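PDB 2CU5: secondary thiamine-phosphate synthase enzyme, which probably acts as a thiamine-phosphate synthase of the UPF0047 (YjbQ) family, though its physiological role is not established. Local coordinates for residues 7-10 with 16-19; 21-26 with 32-37; 111-116 with 120-125. All coordinates share one frame; numbering follows the deposited sequence.

Contact 1: residues 7-10 with 16-19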
loop_
_atom_site.group_PDB
_atom_site.type_symbol
_atom_site.label_atom_id
_atom_site.label_comp_id
_atom_site.label_asym_id
_atom_site.label_seq_id
_atom_site.Cartn_x
_atom_site.Cartn_y
_atom_site.Cartn_z
ATOM N N LEU A 7 -1.029 -7.767 19.352
ATOM C CA LEU A 7 -1.856 -8.934 19.116
ATOM C C LEU A 7 -0.920 -9.998 18.556
ATOM O O LEU A 7 0.051 -9.674 17.875
ATOM C CB LEU A 7 -2.953 -8.622 18.088
ATOM C CG LEU A 7 -3.906 -7.466 18.405
ATOM C CD1 LEU A 7 -4.862 -7.252 17.241
ATOM C CD2 LEU A 7 -4.675 -7.767 19.675
ATOM N N GLU A 8 -1.196 -11.257 18.865
ATOM C CA GLU A 8 -0.378 -12.358 18.365
ATOM C C GLU A 8 -1.364 -13.255 17.626
ATOM O O GLU A 8 -2.309 -13.775 18.211
ATOM C CB GLU A 8 0.315 -13.063 19.537
ATOM C CG GLU A 8 0.895 -12.049 20.529
ATOM C CD GLU A 8 2.001 -12.598 21.410
ATOM O OE1 GLU A 8 1.839 -13.705 21.965
ATOM O OE2 GLU A 8 3.033 -11.904 21.557
ATOM N N VAL A 9 -1.136 -13.415 16.327
ATOM C CA VAL A 9 -2.042 -14.167 15.470
ATOM C C VAL A 9 -1.493 -15.443 14.846
ATOM O O VAL A 9 -0.521 -15.401 14.098
ATOM C CB VAL A 9 -2.533 -13.251 14.316
ATOM C CG1 VAL A 9 -3.648 -13.920 13.545
ATOM C CG2 VAL A 9 -2.997 -11.912 14.879
ATOM N N PRO A 10 -2.104 -16.599 15.153
ATOM C CA PRO A 10 -1.611 -17.847 14.559
ATOM C C PRO A 10 -1.956 -17.835 13.066
ATOM O O PRO A 10 -3.050 -17.415 12.682
ATOM C CB PRO A 10 -2.387 -18.923 15.316
ATOM C CG PRO A 10 -2.653 -18.276 16.652
ATOM C CD PRO A 10 -3.050 -16.880 16.248
ATOM N N PHE A 16 -5.304 -15.966 4.191
ATOM C CA PHE A 16 -5.783 -14.698 4.717
ATOM C C PHE A 16 -6.499 -14.985 6.029
ATOM O O PHE A 16 -7.527 -15.669 6.052
ATOM C CB PHE A 16 -6.751 -14.052 3.729
ATOM C CG PHE A 16 -6.087 -13.501 2.502
ATOM C CD1 PHE A 16 -5.541 -12.221 2.506
ATOM C CD2 PHE A 16 -5.994 -14.264 1.343
ATOM C CE1 PHE A 16 -4.910 -11.706 1.371
ATOM C CE2 PHE A 16 -5.364 -13.754 0.203
ATOM C CZ PHE A 16 -4.823 -12.474 0.221
ATOM N N VAL A 17 -5.937 -14.482 7.122
ATOM C CA VAL A 17 -6.524 -14.685 8.441
ATOM C C VAL A 17 -7.339 -13.450 8.794
ATOM O O VAL A 17 -6.812 -12.340 8.827
ATOM C CB VAL A 17 -5.429 -14.896 9.510
ATOM C CG1 VAL A 17 -6.066 -15.185 10.863
ATOM C CG2 VAL A 17 -4.517 -16.040 9.098
ATOM N N ASN A 18 -8.628 -13.654 9.052
ATOM C CA ASN A 18 -9.533 -12.561 9.394
ATOM C C ASN A 18 -9.260 -12.104 10.830
ATOM O O ASN A 18 -9.557 -12.822 11.780
ATOM C CB ASN A 18 -10.981 -13.039 9.270
ATOM C CG ASN A 18 -11.977 -11.899 9.337
ATOM O OD1 ASN A 18 -11.788 -10.945 10.089
ATOM N ND2 ASN A 18 -13.043 -11.993 8.549
ATOM N N ILE A 19 -8.700 -10.912 10.984
ATOM C CA ILE A 19 -8.376 -10.390 12.309
ATOM C C ILE A 19 -9.243 -9.198 12.700
ATOM O O ILE A 19 -8.926 -8.466 13.637
ATOM C CB ILE A 19 -6.908 -9.948 12.368
ATOM C CG1 ILE A 19 -6.678 -8.823 11.348
ATOM C CG2 ILE A 19 -5.990 -11.151 12.094
ATOM C CD1 ILE A 19 -5.309 -8.181 11.417
#
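V9 meets V17 and I19 through its CG1 methyl, and no hydrogen bond joins residues 7-10 to 16-19. From CB, which points toward the other segment, the V9 side chain splits. CG1 lies anti to the backbone N (chi1 -170°), and this rotation puts it within contact of both partners: V9 CG1 is 3.8 Å from V17 CG1 and 3.9 Å from I19 CG2. CG2, anti to the carbonyl carbon, makes the looser contact, with V9 CG2 at 4.2 Å from I19 CG2. V9 and V17 lie alongside each other, pointing opposite ways, while the I19 side chain runs nearly perpendicular to that of V9. Strands 5-11 and 15-18 belong to different antiparallel sheets, each strand outermost in its own within this chain, and the valines pack across the space between the two sheets. Backbone bonds confirm the separation: V9 pairs with R122 in one sheet, V17 with L113 in the other. I19 occupies the N-cap position of helix 20-25, and its side chain also rests on V111 and L45. At the other end of the contact the V17 isopropyl group turns to the backbone of P10, with V17 CG2 at 4.1 Å from P10 O.

Contact 2: residues 21-26 with 32-37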
loop_
_atom_site.group_PDB
_atom_site.type_symbol
_atom_site.label_atom_id
_atom_site.label_comp_id
_atom_site.label_asym_id
_atom_site.label_seq_id
_atom_site.Cartn_x
_atom_site.Cartn_y
_atom_site.Cartn_z
ATOM N N ARG A 21 -12.234 -8.939 14.185
ATOM C CA ARG A 21 -12.727 -8.991 15.556
ATOM C C ARG A 21 -11.626 -8.873 16.598
ATOM O O ARG A 21 -11.820 -8.228 17.631
ATOM C CB ARG A 21 -13.538 -10.273 15.781
ATOM C CG ARG A 21 -14.114 -10.408 17.188
ATOM C CD ARG A 21 -14.811 -9.127 17.637
ATOM N NE ARG A 21 -15.830 -8.680 16.689
ATOM C CZ ARG A 21 -16.949 -9.343 16.420
ATOM N NH1 ARG A 21 -17.206 -10.495 17.024
ATOM N NH2 ARG A 21 -17.821 -8.847 15.549
ATOM N N LYS A 22 -10.473 -9.486 16.346
ATOM C CA LYS A 22 -9.370 -9.395 17.301
ATOM C C LYS A 22 -8.837 -7.964 17.403
ATOM O O LYS A 22 -8.406 -7.529 18.477
ATOM C CB LYS A 22 -8.249 -10.379 16.932
ATOM C CG LYS A 22 -8.623 -11.824 17.270
ATOM C CD LYS A 22 -7.496 -12.816 17.044
ATOM C CE LYS A 22 -7.940 -14.225 17.432
ATOM N NZ LYS A 22 -6.867 -15.246 17.257
ATOM N N VAL A 23 -8.860 -7.231 16.292
ATOM C CA VAL A 23 -8.418 -5.840 16.311
ATOM C C VAL A 23 -9.445 -5.036 17.105
ATOM O O VAL A 23 -9.088 -4.230 17.956
ATOM C CB VAL A 23 -8.337 -5.230 14.891
ATOM C CG1 VAL A 23 -8.201 -3.706 14.983
ATOM C CG2 VAL A 23 -7.142 -5.801 14.138
ATOM N N GLU A 24 -10.724 -5.261 16.821
ATOM C CA GLU A 24 -11.797 -4.543 17.510
ATOM C C GLU A 24 -11.757 -4.784 19.015
ATOM O O GLU A 24 -12.036 -3.878 19.806
ATOM C CB GLU A 24 -13.165 -4.954 16.952
ATOM C CG GLU A 24 -13.364 -4.576 15.488
ATOM C CD GLU A 24 -14.708 -5.000 14.925
ATOM O OE1 GLU A 24 -15.158 -6.124 15.223
ATOM O OE2 GLU A 24 -15.308 -4.217 14.161
ATOM N N ALA A 25 -11.406 -6.002 19.413
ATOM C CA ALA A 25 -11.337 -6.336 20.828
ATOM C C ALA A 25 -10.237 -5.542 21.522
ATOM O O ALA A 25 -10.265 -5.369 22.741
ATOM C CB ALA A 25 -11.100 -7.835 21.008
ATOM N N ALA A 26 -9.271 -5.052 20.750
ATOM C CA ALA A 26 -8.174 -4.281 21.322
ATOM C C ALA A 26 -8.468 -2.782 21.362
ATOM O O ALA A 26 -7.695 -2.010 21.930
ATOM C CB ALA A 26 -6.892 -4.533 20.532
ATOM N N GLY A 32 -12.372 6.737 16.460
ATOM C CA GLY A 32 -11.346 7.499 15.768
ATOM C C GLY A 32 -10.530 6.570 14.888
ATOM O O GLY A 32 -10.874 5.398 14.739
ATOM N N LEU A 33 -9.448 7.078 14.313
ATOM C CA LEU A 33 -8.611 6.255 13.451
ATOM C C LEU A 33 -7.834 5.216 14.252
ATOM O O LEU A 33 -7.524 5.420 15.427
ATOM C CB LEU A 33 -7.651 7.140 12.648
ATOM C CG LEU A 33 -8.347 7.947 11.547
ATOM C CD1 LEU A 33 -7.425 9.016 10.988
ATOM C CD2 LEU A 33 -8.797 6.990 10.454
ATOM N N VAL A 34 -7.544 4.096 13.601
ATOM C CA VAL A 34 -6.809 2.992 14.204
ATOM C C VAL A 34 -5.658 2.613 13.277
ATOM O O VAL A 34 -5.862 2.405 12.080
ATOM C CB VAL A 34 -7.716 1.751 14.389
ATOM C CG1 VAL A 34 -6.904 0.588 14.931
ATOM C CG2 VAL A 34 -8.876 2.082 15.332
ATOM N N TYR A 35 -4.456 2.530 13.833
ATOM C CA TYR A 35 -3.271 2.168 13.059
ATOM C C TYR A 35 -2.925 0.699 13.306
ATOM O O TYR A 35 -2.946 0.236 14.449
ATOM C CB TYR A 35 -2.093 3.060 13.469
ATOM C CG TYR A 35 -0.757 2.660 12.885
ATOM C CD1 TYR A 35 -0.472 2.856 11.533
ATOM C CD2 TYR A 35 0.223 2.077 13.686
ATOM C CE1 TYR A 35 0.768 2.477 10.994
ATOM C CE2 TYR A 35 1.461 1.699 13.159
ATOM C CZ TYR A 35 1.726 1.901 11.815
ATOM O OH TYR A 35 2.951 1.531 11.307
ATOM N N LEU A 36 -2.625 -0.028 12.228
ATOM C CA LEU A 36 -2.256 -1.440 12.308
ATOM C C LEU A 36 -0.930 -1.646 11.588
ATOM O O LEU A 36 -0.703 -1.071 10.519
ATOM C CB LEU A 36 -3.317 -2.324 11.655
ATOM C CG LEU A 36 -4.741 -2.295 12.212
ATOM C CD1 LEU A 36 -5.582 -3.269 11.414
ATOM C CD2 LEU A 36 -4.744 -2.675 13.696
ATOM N N PHE A 37 -0.069 -2.483 12.159
ATOM C CA PHE A 37 1.244 -2.738 11.572
ATOM C C PHE A 37 1.748 -4.149 11.870
ATOM O O PHE A 37 1.553 -4.666 12.970
ATOM C CB PHE A 37 2.237 -1.706 12.136
ATOM C CG PHE A 37 3.647 -1.827 11.602
ATOM C CD1 PHE A 37 3.956 -1.426 10.303
ATOM C CD2 PHE A 37 4.672 -2.302 12.417
ATOM C CE1 PHE A 37 5.266 -1.493 9.826
ATOM C CE2 PHE A 37 5.986 -2.374 11.953
ATOM C CZ PHE A 37 6.288 -1.967 10.652
#
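Apolar packing alone joins residues 21-26 to 32-37, and V23 supplies all of it from the helix side. V23 and L36 reach toward each other tip to tip: V23 CG1 lies 3.8 Å from L36 CD2, while V23 CG2 is 4.0 Å from both L36 CD1 and L36 CD2. Both methyls of the valine therefore engage the forked end of the leucine. With CG anti to the carbonyl carbon (chi1 -60°), L36 projects its two branches toward the helix. V34, two residues earlier on the same strand, adds a more distant contact, V23 CG1 to V34 CG1 at 4.5 Å. The arrangement is a helix packed on one face of an antiparallel sheet: the short helix 20-25 lies against the five-stranded sheet in which strand 32-37 runs between 120-128 and 93-99. L7 of strand 5-11 also touches V23. The salt bridge is made within the helix, where R21 NE donates to E24 OE1 at 3.0 Å in a nearly straight bond (N-H...O 174°), the oxygen lying in the guanidinium plane. The other carboxylate oxygen, E24 OE2, accepts a hydrogen bond from the backbone N of L103.

Contact 3: residues 111-116 with 120-125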
loop_
_atom_site.group_PDB
_atom_site.type_symbol
_atom_site.label_atom_id
_atom_site.label_comp_id
_atom_site.label_asym_id
_atom_site.label_seq_id
_atom_site.Cartn_x
_atom_site.Cartn_y
_atom_site.Cartn_z
ATOM N N VAL A 111 -10.760 -7.186 7.691
ATOM C CA VAL A 111 -9.328 -6.947 7.829
ATOM C C VAL A 111 -8.604 -8.285 7.889
ATOM O O VAL A 111 -8.928 -9.136 8.720
ATOM C CB VAL A 111 -9.017 -6.133 9.105
ATOM C CG1 VAL A 111 -7.527 -5.857 9.201
ATOM C CG2 VAL A 111 -9.796 -4.835 9.077
ATOM N N PHE A 112 -7.628 -8.469 7.003
ATOM C CA PHE A 112 -6.883 -9.721 6.935
ATOM C C PHE A 112 -5.388 -9.621 7.155
ATOM O O PHE A 112 -4.741 -8.660 6.737
ATOM C CB PHE A 112 -7.072 -10.384 5.565
ATOM C CG PHE A 112 -8.450 -10.901 5.313
ATOM C CD1 PHE A 112 -8.875 -12.099 5.882
ATOM C CD2 PHE A 112 -9.321 -10.202 4.488
ATOM C CE1 PHE A 112 -10.156 -12.597 5.626
ATOM C CE2 PHE A 112 -10.595 -10.684 4.228
ATOM C CZ PHE A 112 -11.016 -11.887 4.798
ATOM N N LEU A 113 -4.849 -10.631 7.825
ATOM C CA LEU A 113 -3.412 -10.725 7.999
ATOM C C LEU A 113 -3.086 -11.703 6.869
ATOM O O LEU A 113 -3.476 -12.865 6.915
ATOM C CB LEU A 113 -3.040 -11.342 9.347
ATOM C CG LEU A 113 -1.543 -11.263 9.681
ATOM C CD1 LEU A 113 -1.309 -11.808 11.080
ATOM C CD2 LEU A 113 -0.721 -12.048 8.661
ATOM N N ALA A 114 -2.396 -11.225 5.844
ATOM C CA ALA A 114 -2.050 -12.067 4.706
ATOM C C ALA A 114 -0.741 -12.806 4.946
ATOM O O ALA A 114 0.330 -12.231 4.804
ATOM C CB ALA A 114 -1.951 -11.204 3.444
ATOM N N GLU A 115 -0.836 -14.085 5.302
ATOM C CA GLU A 115 0.348 -14.901 5.560
ATOM C C GLU A 115 0.864 -15.568 4.287
ATOM O O GLU A 115 0.125 -16.290 3.623
ATOM C CB GLU A 115 0.035 -15.991 6.588
ATOM C CG GLU A 115 1.222 -16.899 6.866
ATOM C CD GLU A 115 2.399 -16.143 7.455
ATOM O OE1 GLU A 115 2.477 -16.035 8.699
ATOM O OE2 GLU A 115 3.244 -15.643 6.676
ATOM N N PHE A 116 2.134 -15.339 3.967
ATOM C CA PHE A 116 2.735 -15.929 2.774
ATOM C C PHE A 116 3.875 -16.891 3.113
ATOM O O PHE A 116 4.411 -17.553 2.226
ATOM C CB PHE A 116 3.263 -14.827 1.850
ATOM C CG PHE A 116 2.245 -13.767 1.525
ATOM C CD1 PHE A 116 1.059 -14.097 0.879
ATOM C CD2 PHE A 116 2.481 -12.435 1.859
ATOM C CE1 PHE A 116 0.118 -13.117 0.566
ATOM C CE2 PHE A 116 1.548 -11.445 1.551
ATOM C CZ PHE A 116 0.367 -11.787 0.905
ATOM N N ARG A 120 2.978 -19.657 11.386
ATOM C CA ARG A 120 3.696 -18.932 12.428
ATOM C C ARG A 120 2.695 -18.321 13.396
ATOM O O ARG A 120 1.497 -18.581 13.323
ATOM C CB ARG A 120 4.511 -17.781 11.837
ATOM C CG ARG A 120 5.436 -18.124 10.687
ATOM C CD ARG A 120 6.440 -17.008 10.522
ATOM N NE ARG A 120 7.335 -17.200 9.390
ATOM C CZ ARG A 120 8.524 -16.621 9.294
ATOM N NH1 ARG A 120 9.289 -16.831 8.231
ATOM N NH2 ARG A 120 8.958 -15.846 10.278
ATOM N N VAL A 121 3.221 -17.525 14.317
ATOM C CA VAL A 121 2.401 -16.773 15.252
ATOM C C VAL A 121 2.962 -15.380 15.026
ATOM O O VAL A 121 4.036 -15.035 15.519
ATOM C CB VAL A 121 2.597 -17.188 16.720
ATOM C CG1 VAL A 121 1.791 -16.260 17.614
ATOM C CG2 VAL A 121 2.114 -18.613 16.927
ATOM N N ARG A 122 2.243 -14.608 14.225
ATOM C CA ARG A 122 2.651 -13.260 13.864
ATOM C C ARG A 122 2.201 -12.232 14.881
ATOM O O ARG A 122 1.306 -12.487 15.676
ATOM C CB ARG A 122 2.047 -12.885 12.514
ATOM C CG ARG A 122 2.445 -13.798 11.378
ATOM C CD ARG A 122 3.918 -13.631 11.065
ATOM N NE ARG A 122 4.223 -14.105 9.721
ATOM C CZ ARG A 122 5.400 -13.963 9.124
ATOM N NH1 ARG A 122 5.573 -14.427 7.894
ATOM N NH2 ARG A 122 6.401 -13.361 9.753
ATOM N N GLU A 123 2.837 -11.068 14.831
ATOM C CA GLU A 123 2.489 -9.957 15.703
ATOM C C GLU A 123 1.790 -8.906 14.852
ATOM O O GLU A 123 2.135 -8.705 13.688
ATOM C CB GLU A 123 3.741 -9.321 16.312
ATOM C CG GLU A 123 4.304 -10.028 17.530
ATOM C CD GLU A 123 5.457 -9.257 18.151
ATOM O OE1 GLU A 123 5.369 -8.011 18.225
ATOM O OE2 GLU A 123 6.449 -9.891 18.574
ATOM N N VAL A 124 0.796 -8.255 15.436
ATOM C CA VAL A 124 0.083 -7.180 14.775
ATOM C C VAL A 124 -0.032 -6.096 15.837
ATOM O O VAL A 124 -0.604 -6.325 16.903
ATOM C CB VAL A 124 -1.326 -7.603 14.321
ATOM C CG1 VAL A 124 -2.062 -6.396 13.760
ATOM C CG2 VAL A 124 -1.232 -8.701 13.260
ATOM N N TRP A 125 0.538 -4.930 15.561
ATOM C CA TRP A 125 0.484 -3.827 16.512
ATOM C C TRP A 125 -0.722 -2.945 16.237
ATOM O O TRP A 125 -1.054 -2.672 15.084
ATOM C CB TRP A 125 1.763 -2.997 16.438
ATOM C CG TRP A 125 3.003 -3.785 16.735
ATOM C CD1 TRP A 125 3.078 -5.003 17.355
ATOM C CD2 TRP A 125 4.352 -3.392 16.456
ATOM N NE1 TRP A 125 4.392 -5.390 17.480
ATOM C CE2 TRP A 125 5.195 -4.420 16.938
ATOM C CE3 TRP A 125 4.932 -2.270 15.847
ATOM C CZ2 TRP A 125 6.590 -4.360 16.830
ATOM C CZ3 TRP A 125 6.319 -2.210 15.738
ATOM C CH2 TRP A 125 7.131 -3.252 16.229
#
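Strands 111-115 and 120-125 approach to 9.9 Å between their axes, with N-to-C directions 137° apart, and no backbone hydrogen bond links them. The CA atoms nearest across the gap are those of L113 and V124, and of E115 and R120, so the space between the strands is bridged by side chains. The apolar part centres on L113, whose CD1 is 3.8 Å from both V124 CG2 and R122 CB. L113 and V124 lie alongside, pointing opposite ways; the R122 chain runs across the leucine. Beyond it, R122 grips the carboxylate of E115 side-on with two nitrogens: R122 NE donates to E115 OE1 at 2.8 Å in a somewhat bent bond, and R122 NH1 to E115 OE2 at 2.9 Å in a nearly straight one (173°). Each oxygen uses its syn lone pair, and the two planes are 24° apart, nearly coplanar. The arginine chain, bent at chi2, presents this edge to the glutamate. R120 CD stands 3.5 Å above the centre of one face of the R122 guanidinium. A leucine in place of R122 would probably leave the buried E115 carboxylate without its charged mate and two of its bonds, with only T11 OG1 and the D117 backbone N still holding its oxygens. R122 NH1 also bonds T42 OG1, while R120 forms a salt bridge to D117. This junction faces strand 110-115 of the three-stranded sheet toward strand 120-128 of the five-stranded one; V9 of strand 5-11 and C43 of strand 43-48 pack on L113, and helix 81-90 lies against F116.

In the fold
From the N terminus, contact 1 closes first, as the chain turns from strand 5-11 of the larger sheet into strand 15-18 of the smaller. Helix 20-25 follows at once, and contact 2 closes the loop that returns the chain to the larger sheet at 32-37. Contact 3 comes last, closing the short connection from 110-115 to 120-128. The three loops are in series, neither nested nor crossed. Space brings them together: contacts 1 and 3, their centres about 5 Å apart, both span the two sheets and share strand pairing in each. Contact 2 joins contact 1 through L7 against the helix, and contact 3 through F37 and W125, paired on neighbouring strands.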